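Local coordinates for protein caspase-3 (Porites astreoides, PDB 6WI4) that probably cleaves proteins after aspartate residues as a cysteine protease of the caspase family, acting in coral apoptosis, at residues D146-Y151 with S220-E225; K175-N180 with R188-V193; M184-M189 with L226-E231. All coordinates share one frame; numbering follows the deposited sequence.

Interaction 1: D146-Y151 with S220-E225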
loop_
_atom_site.group_PDB
_atom_site.type_symbol
_atom_site.label_atom_id
_atom_site.label_comp_id
_atom_site.label_asym_id
_atom_site.label_seq_id
_atom_site.Cartn_x
_atom_site.Cartn_y
_atom_site.Cartn_z
ATOM N N ASP A 146 -5.904 -4.349 14.562
ATOM C CA ASP A 146 -6.382 -4.901 13.295
ATOM C C ASP A 146 -5.976 -4.060 12.092
ATOM O O ASP A 146 -6.497 -4.265 10.991
ATOM C CB ASP A 146 -7.905 -5.122 13.306
ATOM C CG ASP A 146 -8.368 -5.899 14.522
ATOM O OD1 ASP A 146 -7.774 -6.962 14.810
ATOM O OD2 ASP A 146 -9.311 -5.441 15.193
ATOM N N PHE A 147 -5.023 -3.153 12.261
ATOM C CA PHE A 147 -4.337 -2.512 11.147
ATOM C C PHE A 147 -3.144 -3.354 10.711
ATOM O O PHE A 147 -2.471 -3.984 11.531
ATOM C CB PHE A 147 -3.815 -1.126 11.527
ATOM C CG PHE A 147 -4.870 -0.063 11.657
ATOM C CD1 PHE A 147 -5.534 0.128 12.853
ATOM C CD2 PHE A 147 -5.156 0.769 10.587
ATOM C CE1 PHE A 147 -6.476 1.116 12.986
ATOM C CE2 PHE A 147 -6.097 1.760 10.707
ATOM C CZ PHE A 147 -6.764 1.937 11.904
ATOM N N VAL A 148 -2.861 -3.326 9.413
ATOM C CA VAL A 148 -1.603 -3.844 8.890
ATOM C C VAL A 148 -1.124 -2.876 7.819
ATOM O O VAL A 148 -1.913 -2.431 6.979
ATOM C CB VAL A 148 -1.731 -5.291 8.360
ATOM C CG1 VAL A 148 -2.808 -5.428 7.279
ATOM C CG2 VAL A 148 -0.388 -5.786 7.872
ATOM N N TYR A 149 0.149 -2.493 7.891
ATOM C CA TYR A 149 0.715 -1.475 7.013
ATOM C C TYR A 149 1.832 -2.137 6.225
ATOM O O TYR A 149 2.868 -2.505 6.795
ATOM C CB TYR A 149 1.231 -0.272 7.804
ATOM C CG TYR A 149 0.268 0.288 8.838
ATOM C CD1 TYR A 149 0.277 -0.186 10.140
ATOM C CD2 TYR A 149 -0.634 1.297 8.515
ATOM C CE1 TYR A 149 -0.584 0.332 11.106
ATOM C CE2 TYR A 149 -1.505 1.805 9.476
ATOM C CZ TYR A 149 -1.467 1.326 10.764
ATOM O OH TYR A 149 -2.314 1.831 11.737
ATOM N N ALA A 150 1.606 -2.323 4.927
ATOM C CA ALA A 150 2.555 -3.003 4.057
ATOM C C ALA A 150 3.347 -1.943 3.303
ATOM O O ALA A 150 2.826 -1.300 2.388
ATOM C CB ALA A 150 1.828 -3.947 3.103
ATOM N N TYR A 151 4.603 -1.757 3.694
ATOM C CA TYR A 151 5.474 -0.724 3.146
ATOM C C TYR A 151 6.412 -1.298 2.093
ATOM O O TYR A 151 6.977 -2.376 2.281
ATOM C CB TYR A 151 6.325 -0.121 4.261
ATOM C CG TYR A 151 5.623 0.855 5.164
ATOM C CD1 TYR A 151 5.572 2.207 4.845
ATOM C CD2 TYR A 151 5.067 0.436 6.361
ATOM C CE1 TYR A 151 4.977 3.120 5.694
ATOM C CE2 TYR A 151 4.459 1.344 7.220
ATOM C CZ TYR A 151 4.418 2.683 6.874
ATOM O OH TYR A 151 3.823 3.600 7.711
ATOM N N SER A 220 2.505 -4.799 11.632
ATOM C CA SER A 220 1.254 -5.515 11.861
ATOM C C SER A 220 0.732 -5.263 13.266
ATOM O O SER A 220 1.434 -5.513 14.251
ATOM C CB SER A 220 1.424 -7.016 11.649
ATOM O OG SER A 220 0.208 -7.664 12.001
ATOM N N MET A 221 -0.497 -4.763 13.347
ATOM C CA MET A 221 -1.291 -4.790 14.568
ATOM C C MET A 221 -2.427 -5.804 14.454
ATOM O O MET A 221 -3.426 -5.703 15.174
ATOM C CB MET A 221 -1.839 -3.394 14.884
ATOM C CG MET A 221 -0.771 -2.406 15.368
ATOM S SD MET A 221 0.363 -1.914 14.044
ATOM C CE MET A 221 0.904 -0.309 14.638
ATOM N N LEU A 222 -2.279 -6.797 13.580
ATOM C CA LEU A 222 -3.306 -7.825 13.445
ATOM C C LEU A 222 -3.349 -8.721 14.682
ATOM O O LEU A 222 -2.336 -8.963 15.344
ATOM C CB LEU A 222 -3.052 -8.665 12.198
ATOM C CG LEU A 222 -3.030 -7.907 10.865
ATOM C CD1 LEU A 222 -2.754 -8.897 9.745
ATOM C CD2 LEU A 222 -4.334 -7.168 10.624
ATOM N N ARG A 223 -4.556 -9.193 15.000
ATOM C CA ARG A 223 -4.799 -10.103 16.118
ATOM C C ARG A 223 -5.195 -11.499 15.670
ATOM O O ARG A 223 -5.332 -12.396 16.519
ATOM C CB ARG A 223 -5.916 -9.547 17.011
ATOM C CG ARG A 223 -5.639 -8.210 17.638
ATOM C CD ARG A 223 -6.897 -7.734 18.384
ATOM N NE ARG A 223 -8.020 -7.611 17.465
ATOM C CZ ARG A 223 -9.155 -8.303 17.521
ATOM N NH1 ARG A 223 -10.082 -8.097 16.592
ATOM N NH2 ARG A 223 -9.378 -9.196 18.480
ATOM N N LYS A 224 -5.432 -11.691 14.374
ATOM C CA LYS A 224 -5.794 -12.967 13.783
ATOM C C LYS A 224 -5.052 -13.099 12.463
ATOM O O LYS A 224 -4.509 -12.123 11.941
ATOM C CB LYS A 224 -7.311 -13.063 13.553
ATOM C CG LYS A 224 -8.159 -12.775 14.781
ATOM C CD LYS A 224 -9.647 -12.803 14.445
ATOM C CE LYS A 224 -10.480 -12.421 15.645
ATOM N NZ LYS A 224 -11.928 -12.315 15.290
ATOM N N GLU A 225 -5.050 -14.313 11.909
ATOM C CA GLU A 225 -4.597 -14.496 10.535
ATOM C C GLU A 225 -5.627 -13.911 9.575
ATOM O O GLU A 225 -6.840 -14.026 9.789
ATOM C CB GLU A 225 -4.368 -15.977 10.228
ATOM C CG GLU A 225 -2.975 -16.466 10.582
ATOM C CD GLU A 225 -2.825 -16.756 12.055
ATOM O OE1 GLU A 225 -3.423 -17.747 12.523
ATOM O OE2 GLU A 225 -2.114 -15.990 12.744
#
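Asp146 meets the 220-225 segment twice, through its backbone and through its carboxylate. Its N donates to Met221 O over 2.9 Å. Its CG stands anti to the carbonyl carbon (chi1 -51°), and the carboxylate beyond it is gripped side-on by Arg223: NE reaches OD1 of Asp146 at 2.7 Å, while NH1 of Arg223 reaches OD2 of Asp146 at 3.1 Å. Both oxygens are met on the syn side, but the carboxylate and guanidinium planes are turned 65° apart, a twisted rather than coplanar salt bridge. Tyr4 OH also hydrogen-bonds to Asp146 OD1 and to Arg223 N, tying the N-terminal part of the chain to the ion pair. Phe147 returns the backbone pairing, its O accepting from Met221 N (2.8 Å). At Val148, an antiparallel non-hydrogen-bonded partner of Ser220, CB rests 3.8 Å from Leu222 CG, and Leu222 CD2 lies against Asp146 O. Tyr149 offers its ring edge to Met221, whose SD lies in the ring plane 3.8 Å from CE1 of the tyrosine, a Met-aromatic contact. Ser220 OG accepts from Leu222 N in an ST turn just where the outermost strand of the sheet within this chain ends. Because Asp146 is buried whereas Arg223 is exposed, the salt bridge probably compensates a buried negative charge and favours the ionised carboxylate.

Interaction 2: K175-N180 with R188-V193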
loop_
_atom_site.group_PDB
_atom_site.type_symbol
_atom_site.label_atom_id
_atom_site.label_comp_id
_atom_site.label_asym_id
_atom_site.label_seq_id
_atom_site.Cartn_x
_atom_site.Cartn_y
_atom_site.Cartn_z
ATOM N N LYS A 175 2.239 -10.561 -7.950
ATOM C CA LYS A 175 2.668 -11.917 -8.286
ATOM C C LYS A 175 2.439 -12.872 -7.123
ATOM O O LYS A 175 1.838 -13.941 -7.289
ATOM C CB LYS A 175 4.139 -11.916 -8.692
ATOM C CG LYS A 175 4.684 -13.280 -9.073
ATOM C CD LYS A 175 5.984 -13.136 -9.863
ATOM N N VAL A 176 2.893 -12.499 -5.923
ATOM C CA VAL A 176 2.741 -13.393 -4.779
ATOM C C VAL A 176 1.272 -13.588 -4.426
ATOM O O VAL A 176 0.838 -14.709 -4.132
ATOM C CB VAL A 176 3.530 -12.868 -3.565
ATOM C CG1 VAL A 176 3.173 -13.673 -2.315
ATOM C CG2 VAL A 176 5.030 -12.937 -3.816
ATOM N N PHE A 177 0.485 -12.506 -4.421
ATOM C CA PHE A 177 -0.912 -12.637 -4.020
ATOM C C PHE A 177 -1.697 -13.447 -5.044
ATOM O O PHE A 177 -2.566 -14.242 -4.671
ATOM C CB PHE A 177 -1.562 -11.264 -3.831
ATOM C CG PHE A 177 -1.303 -10.617 -2.477
ATOM C CD1 PHE A 177 -0.033 -10.610 -1.904
ATOM C CD2 PHE A 177 -2.337 -9.972 -1.795
ATOM C CE1 PHE A 177 0.200 -9.985 -0.667
ATOM C CE2 PHE A 177 -2.111 -9.340 -0.586
ATOM C CZ PHE A 177 -0.844 -9.349 -0.005
ATOM N N GLU A 178 -1.404 -13.266 -6.340
ATOM C CA GLU A 178 -2.071 -14.087 -7.349
ATOM C C GLU A 178 -1.787 -15.562 -7.120
ATOM O O GLU A 178 -2.694 -16.398 -7.207
ATOM C CB GLU A 178 -1.625 -13.691 -8.758
ATOM C CG GLU A 178 -2.248 -12.420 -9.275
ATOM C CD GLU A 178 -2.134 -12.294 -10.781
ATOM O OE1 GLU A 178 -3.121 -11.869 -11.405
ATOM O OE2 GLU A 178 -1.061 -12.627 -11.335
ATOM N N GLU A 179 -0.534 -15.894 -6.807
ATOM C CA GLU A 179 -0.142 -17.289 -6.658
ATOM C C GLU A 179 -0.684 -17.897 -5.372
ATOM O O GLU A 179 -0.933 -19.110 -5.315
ATOM C CB GLU A 179 1.385 -17.407 -6.699
ATOM C CG GLU A 179 1.913 -18.813 -6.449
ATOM N N ASN A 180 -0.892 -17.087 -4.333
ATOM C CA ASN A 180 -1.052 -17.636 -2.996
ATOM C C ASN A 180 -2.314 -17.225 -2.254
ATOM O O ASN A 180 -2.623 -17.844 -1.232
ATOM C CB ASN A 180 0.160 -17.262 -2.130
ATOM C CG ASN A 180 1.422 -17.956 -2.593
ATOM O OD1 ASN A 180 1.573 -19.166 -2.418
ATOM N ND2 ASN A 180 2.321 -17.202 -3.208
ATOM N N ARG A 188 2.166 -14.115 5.834
ATOM C CA ARG A 188 3.016 -15.037 5.092
ATOM C C ARG A 188 3.222 -14.573 3.657
ATOM O O ARG A 188 4.327 -14.691 3.113
ATOM C CB ARG A 188 2.409 -16.434 5.120
ATOM C CG ARG A 188 2.531 -17.079 6.473
ATOM C CD ARG A 188 2.680 -18.574 6.363
ATOM N NE ARG A 188 2.865 -19.149 7.688
ATOM C CZ ARG A 188 2.995 -20.445 7.923
ATOM N NH1 ARG A 188 3.161 -20.874 9.168
ATOM N NH2 ARG A 188 2.957 -21.307 6.912
ATOM N N MET A 189 2.173 -14.034 3.027
ATOM C CA MET A 189 2.332 -13.546 1.665
ATOM C C MET A 189 3.274 -12.353 1.628
ATOM O O MET A 189 4.132 -12.262 0.744
ATOM C CB MET A 189 0.977 -13.181 1.060
ATOM C CG MET A 189 0.109 -14.395 0.793
ATOM S SD MET A 189 -1.218 -14.089 -0.399
ATOM C CE MET A 189 -2.253 -12.987 0.562
ATOM N N LEU A 190 3.148 -11.436 2.593
ATOM C CA LEU A 190 4.039 -10.283 2.605
ATOM C C LEU A 190 5.484 -10.689 2.913
ATOM O O LEU A 190 6.419 -10.032 2.446
ATOM C CB LEU A 190 3.513 -9.232 3.588
ATOM C CG LEU A 190 2.247 -8.508 3.098
ATOM C CD1 LEU A 190 1.627 -7.678 4.215
ATOM C CD2 LEU A 190 2.541 -7.615 1.903
ATOM N N THR A 191 5.687 -11.771 3.675
ATOM C CA THR A 191 7.035 -12.311 3.842
ATOM C C THR A 191 7.600 -12.777 2.505
ATOM O O THR A 191 8.768 -12.519 2.188
ATOM C CB THR A 191 7.007 -13.447 4.863
ATOM O OG1 THR A 191 6.607 -12.922 6.134
ATOM C CG2 THR A 191 8.392 -14.081 5.020
ATOM N N ARG A 192 6.773 -13.438 1.691
ATOM C CA ARG A 192 7.239 -13.861 0.375
ATOM C C ARG A 192 7.474 -12.670 -0.540
ATOM O O ARG A 192 8.374 -12.706 -1.390
ATOM C CB ARG A 192 6.234 -14.835 -0.226
ATOM C CG ARG A 192 6.457 -16.252 0.312
ATOM C CD ARG A 192 5.190 -17.039 0.464
ATOM N NE ARG A 192 5.479 -18.315 1.120
ATOM C CZ ARG A 192 5.569 -18.467 2.439
ATOM N NH1 ARG A 192 5.388 -17.425 3.245
ATOM N NH2 ARG A 192 5.838 -19.660 2.957
ATOM N N VAL A 193 6.683 -11.606 -0.385
ATOM C CA VAL A 193 6.927 -10.396 -1.162
ATOM C C VAL A 193 8.298 -9.827 -0.827
ATOM O O VAL A 193 9.075 -9.453 -1.715
ATOM C CB VAL A 193 5.815 -9.365 -0.910
ATOM C CG1 VAL A 193 6.196 -7.997 -1.510
ATOM C CG2 VAL A 193 4.508 -9.851 -1.520
#
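Arg188 O is held by two donors from one residue a turn further on: Arg192 N and Arg192 NH1 approach it from opposite faces of its carbonyl plane, NH1 at 2.9 Å. The curled arginine thus keeps its guanidinium on its own helix, while its CB turns to the neighbouring one and touches Val176 CG1 at 3.9 Å. On helix 168-180, Asn180 likewise folds back, ND2 donating to a lone pair of Val176 O in the carbonyl plane. No hydrogen bond joins the two segments; apolar groups do the work. The Met189 and Phe177 side chains cross at about a right angle. The methionine chain bends at its last torsion (chi3 -69°), which brings CE over the ring centre, 3.7 Å from the centroid in a CH-pi contact, with SD over the same face as a Met-aromatic partner. Met189 CB meets the rim atom CE1 of Phe177, and SD also lies 3.9 Å from Asn180 CB. Leu190 CD2 comes to the ring edge. Nearby, Val176 CB packs on Val193 CG2 at 3.8 Å, and Val176 CG1 rests against Met189 O. Leu46 of helix 36-49 and Phe228 also touch Phe177. The short segments run at 136° to each other with axes 9.4 Å apart, part of two consecutive helices, 168-180 and 186-197, packed obliquely against each other in the caspase alpha/beta fold.

Interaction 3: M184-M189 with L226-E231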
loop_
_atom_site.group_PDB
_atom_site.type_symbol
_atom_site.label_atom_id
_atom_site.label_comp_id
_atom_site.label_asym_id
_atom_site.label_seq_id
_atom_site.Cartn_x
_atom_site.Cartn_y
_atom_site.Cartn_z
ATOM N N MET A 184 -3.099 -18.665 1.540
ATOM C CA MET A 184 -2.023 -18.177 2.395
ATOM C C MET A 184 -2.411 -16.862 3.064
ATOM O O MET A 184 -2.936 -15.957 2.408
ATOM C CB MET A 184 -0.741 -17.995 1.576
ATOM C CG MET A 184 0.485 -17.688 2.402
ATOM S SD MET A 184 1.949 -17.548 1.377
ATOM C CE MET A 184 2.165 -19.263 0.917
ATOM N N ASP A 185 -2.124 -16.745 4.361
ATOM C CA ASP A 185 -2.528 -15.558 5.103
ATOM C C ASP A 185 -1.628 -14.382 4.731
ATOM O O ASP A 185 -0.541 -14.554 4.176
ATOM C CB ASP A 185 -2.492 -15.816 6.610
ATOM C CG ASP A 185 -1.084 -15.941 7.137
ATOM O OD1 ASP A 185 -0.491 -14.906 7.502
ATOM O OD2 ASP A 185 -0.563 -17.075 7.179
ATOM N N ILE A 186 -2.099 -13.165 5.030
ATOM C CA ILE A 186 -1.455 -11.990 4.440
ATOM C C ILE A 186 -0.030 -11.805 4.956
ATOM O O ILE A 186 0.839 -11.346 4.212
ATOM C CB ILE A 186 -2.301 -10.724 4.660
ATOM C CG1 ILE A 186 -1.854 -9.643 3.664
ATOM C CG2 ILE A 186 -2.212 -10.231 6.101
ATOM C CD1 ILE A 186 -2.764 -8.400 3.664
ATOM N N LEU A 187 0.242 -12.126 6.226
ATOM C CA LEU A 187 1.603 -11.912 6.717
ATOM C C LEU A 187 2.576 -12.865 6.043
ATOM O O LEU A 187 3.691 -12.476 5.681
ATOM C CB LEU A 187 1.666 -12.055 8.238
ATOM C CG LEU A 187 0.928 -10.989 9.043
ATOM C CD1 LEU A 187 1.285 -11.141 10.505
ATOM C CD2 LEU A 187 1.275 -9.575 8.580
ATOM N N ARG A 188 2.166 -14.115 5.834
ATOM C CA ARG A 188 3.016 -15.037 5.092
ATOM C C ARG A 188 3.222 -14.573 3.657
ATOM O O ARG A 188 4.327 -14.691 3.113
ATOM C CB ARG A 188 2.409 -16.434 5.120
ATOM C CG ARG A 188 2.531 -17.079 6.473
ATOM C CD ARG A 188 2.680 -18.574 6.363
ATOM N NE ARG A 188 2.865 -19.149 7.688
ATOM C CZ ARG A 188 2.995 -20.445 7.923
ATOM N NH1 ARG A 188 3.161 -20.874 9.168
ATOM N NH2 ARG A 188 2.957 -21.307 6.912
ATOM N N MET A 189 2.173 -14.034 3.027
ATOM C CA MET A 189 2.332 -13.546 1.665
ATOM C C MET A 189 3.274 -12.353 1.628
ATOM O O MET A 189 4.132 -12.262 0.744
ATOM C CB MET A 189 0.977 -13.181 1.060
ATOM C CG MET A 189 0.109 -14.395 0.793
ATOM S SD MET A 189 -1.218 -14.089 -0.399
ATOM C CE MET A 189 -2.253 -12.987 0.562
ATOM N N LEU A 226 -5.141 -13.266 8.524
ATOM C CA LEU A 226 -5.999 -12.692 7.491
ATOM C C LEU A 226 -5.879 -13.581 6.260
ATOM O O LEU A 226 -4.904 -13.496 5.514
ATOM C CB LEU A 226 -5.611 -11.250 7.183
ATOM C CG LEU A 226 -6.621 -10.339 6.473
ATOM C CD1 LEU A 226 -6.084 -8.916 6.430
ATOM C CD2 LEU A 226 -6.956 -10.820 5.080
ATOM N N TYR A 227 -6.878 -14.431 6.057
ATOM C CA TYR A 227 -7.036 -15.192 4.828
ATOM C C TYR A 227 -8.103 -14.524 3.974
ATOM O O TYR A 227 -9.205 -14.254 4.459
ATOM C CB TYR A 227 -7.458 -16.631 5.120
ATOM C CG TYR A 227 -6.416 -17.507 5.774
ATOM C CD1 TYR A 227 -5.472 -18.180 5.008
ATOM C CD2 TYR A 227 -6.406 -17.693 7.143
ATOM C CE1 TYR A 227 -4.533 -19.005 5.597
ATOM C CE2 TYR A 227 -5.470 -18.518 7.741
ATOM C CZ TYR A 227 -4.538 -19.165 6.961
ATOM O OH TYR A 227 -3.597 -19.985 7.547
ATOM N N PHE A 228 -7.776 -14.262 2.707
ATOM C CA PHE A 228 -8.762 -13.659 1.817
ATOM C C PHE A 228 -9.859 -14.643 1.421
ATOM O O PHE A 228 -10.958 -14.207 1.062
ATOM C CB PHE A 228 -8.063 -13.075 0.581
ATOM C CG PHE A 228 -7.306 -11.812 0.876
ATOM C CD1 PHE A 228 -7.974 -10.619 1.055
ATOM C CD2 PHE A 228 -5.931 -11.834 1.021
ATOM C CE1 PHE A 228 -7.287 -9.454 1.347
ATOM C CE2 PHE A 228 -5.233 -10.675 1.317
ATOM C CZ PHE A 228 -5.901 -9.489 1.480
ATOM N N PHE A 229 -9.607 -15.946 1.519
ATOM C CA PHE A 229 -10.595 -16.974 1.181
ATOM C C PHE A 229 -10.522 -18.064 2.236
ATOM O O PHE A 229 -10.025 -19.167 1.987
ATOM C CB PHE A 229 -10.346 -17.517 -0.225
ATOM C CG PHE A 229 -10.439 -16.455 -1.282
ATOM C CD1 PHE A 229 -11.671 -16.086 -1.798
ATOM C CD2 PHE A 229 -9.303 -15.795 -1.726
ATOM C CE1 PHE A 229 -11.771 -15.091 -2.760
ATOM C CE2 PHE A 229 -9.395 -14.787 -2.694
ATOM C CZ PHE A 229 -10.630 -14.439 -3.207
ATOM N N PRO A 230 -11.009 -17.779 3.441
ATOM C CA PRO A 230 -10.824 -18.727 4.549
ATOM C C PRO A 230 -11.538 -20.042 4.333
ATOM O O PRO A 230 -11.205 -21.025 5.005
ATOM C CB PRO A 230 -11.374 -17.970 5.767
ATOM C CG PRO A 230 -12.222 -16.885 5.219
ATOM C CD PRO A 230 -11.718 -16.553 3.856
ATOM N N GLU A 231 -12.479 -20.106 3.388
ATOM C CA GLU A 231 -13.161 -21.361 3.100
ATOM C C GLU A 231 -12.211 -22.431 2.578
ATOM O O GLU A 231 -12.543 -23.620 2.638
ATOM C CB GLU A 231 -14.286 -21.118 2.091
ATOM C CG GLU A 231 -13.804 -20.637 0.730
ATOM C CD GLU A 231 -13.856 -19.127 0.585
ATOM O OE1 GLU A 231 -14.156 -18.657 -0.537
ATOM O OE2 GLU A 231 -13.596 -18.416 1.586
HETATM O O HOH W 1 -5.369 -15.064 1.595
HETATM O O HOH W 2 -2.176 -12.901 8.367
HETATM O O HOH W 3 -1.012 -19.410 5.488
#
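Ile186 N donates to Leu226 O at 2.9 Å, the direct hydrogen bond between the two segments, and Asp185 CA adds a CA-H...O contact to the same oxygen. Beside this bond Ile186 CG2 packs on Leu226 CB at 3.7 Å. Ile186 CG1 lies anti to the backbone N (chi1 -162°), and at the end of that branch CD1 touches Phe228 CZ at 4.0 Å. The Phe228 ring takes Met189 CE at its edge, while Leu226 CD2, from its own segment, sits over the centre of one face. The Tyr227 ring lays a face over Asp185, whose CB stands above the ring centre, 3.9 Å from the centroid, as a CH-pi partner. Asp185 is the N-cap of helix 186-197. With CG placed between the backbone N and the carbonyl carbon (chi1 71°), its OD1 accepts from Arg188 N at 3.2 Å, from above the carboxylate plane, and weakly from Leu187 N. Two waters join the helix start to the loop after strand 217-220: one molecule donates to Asp185 OD1 and accepts from Leu226 N at 3.0 Å, and another links Met184 O with Phe228 N. A third sits on Asp185 N and OD2, with a weak contact to Tyr227 OH. Further out, Met124 of strand 123-128 touches Ile186, Leu226 and Phe228, and Arg11 NH1 hydrogen-bonds to Phe228 O.

In the fold
Interaction 2 is a buried meeting of two helices with no hydrogen bond between its segments, whereas interaction 1 sits at the outermost strand of the six-stranded sheet within this chain, partly buried, and mixes backbone pairing with an ion pair. Interaction 3 is buried too, yet joins a helix start to a loop with a backbone bond and waters. Interactions 2 and 3 share helix 186-197 through Met189, and Phe177 packs against both Ile186 and Phe228. Interaction 1 reaches the same helix where Ala150 CB touches Leu190 CD1 and Leu222 CD1 touches Ile186 CG2. Segment 220-225 continues directly into 226-231, so the chain leaving the sheet next packs against the start of helix 186-197.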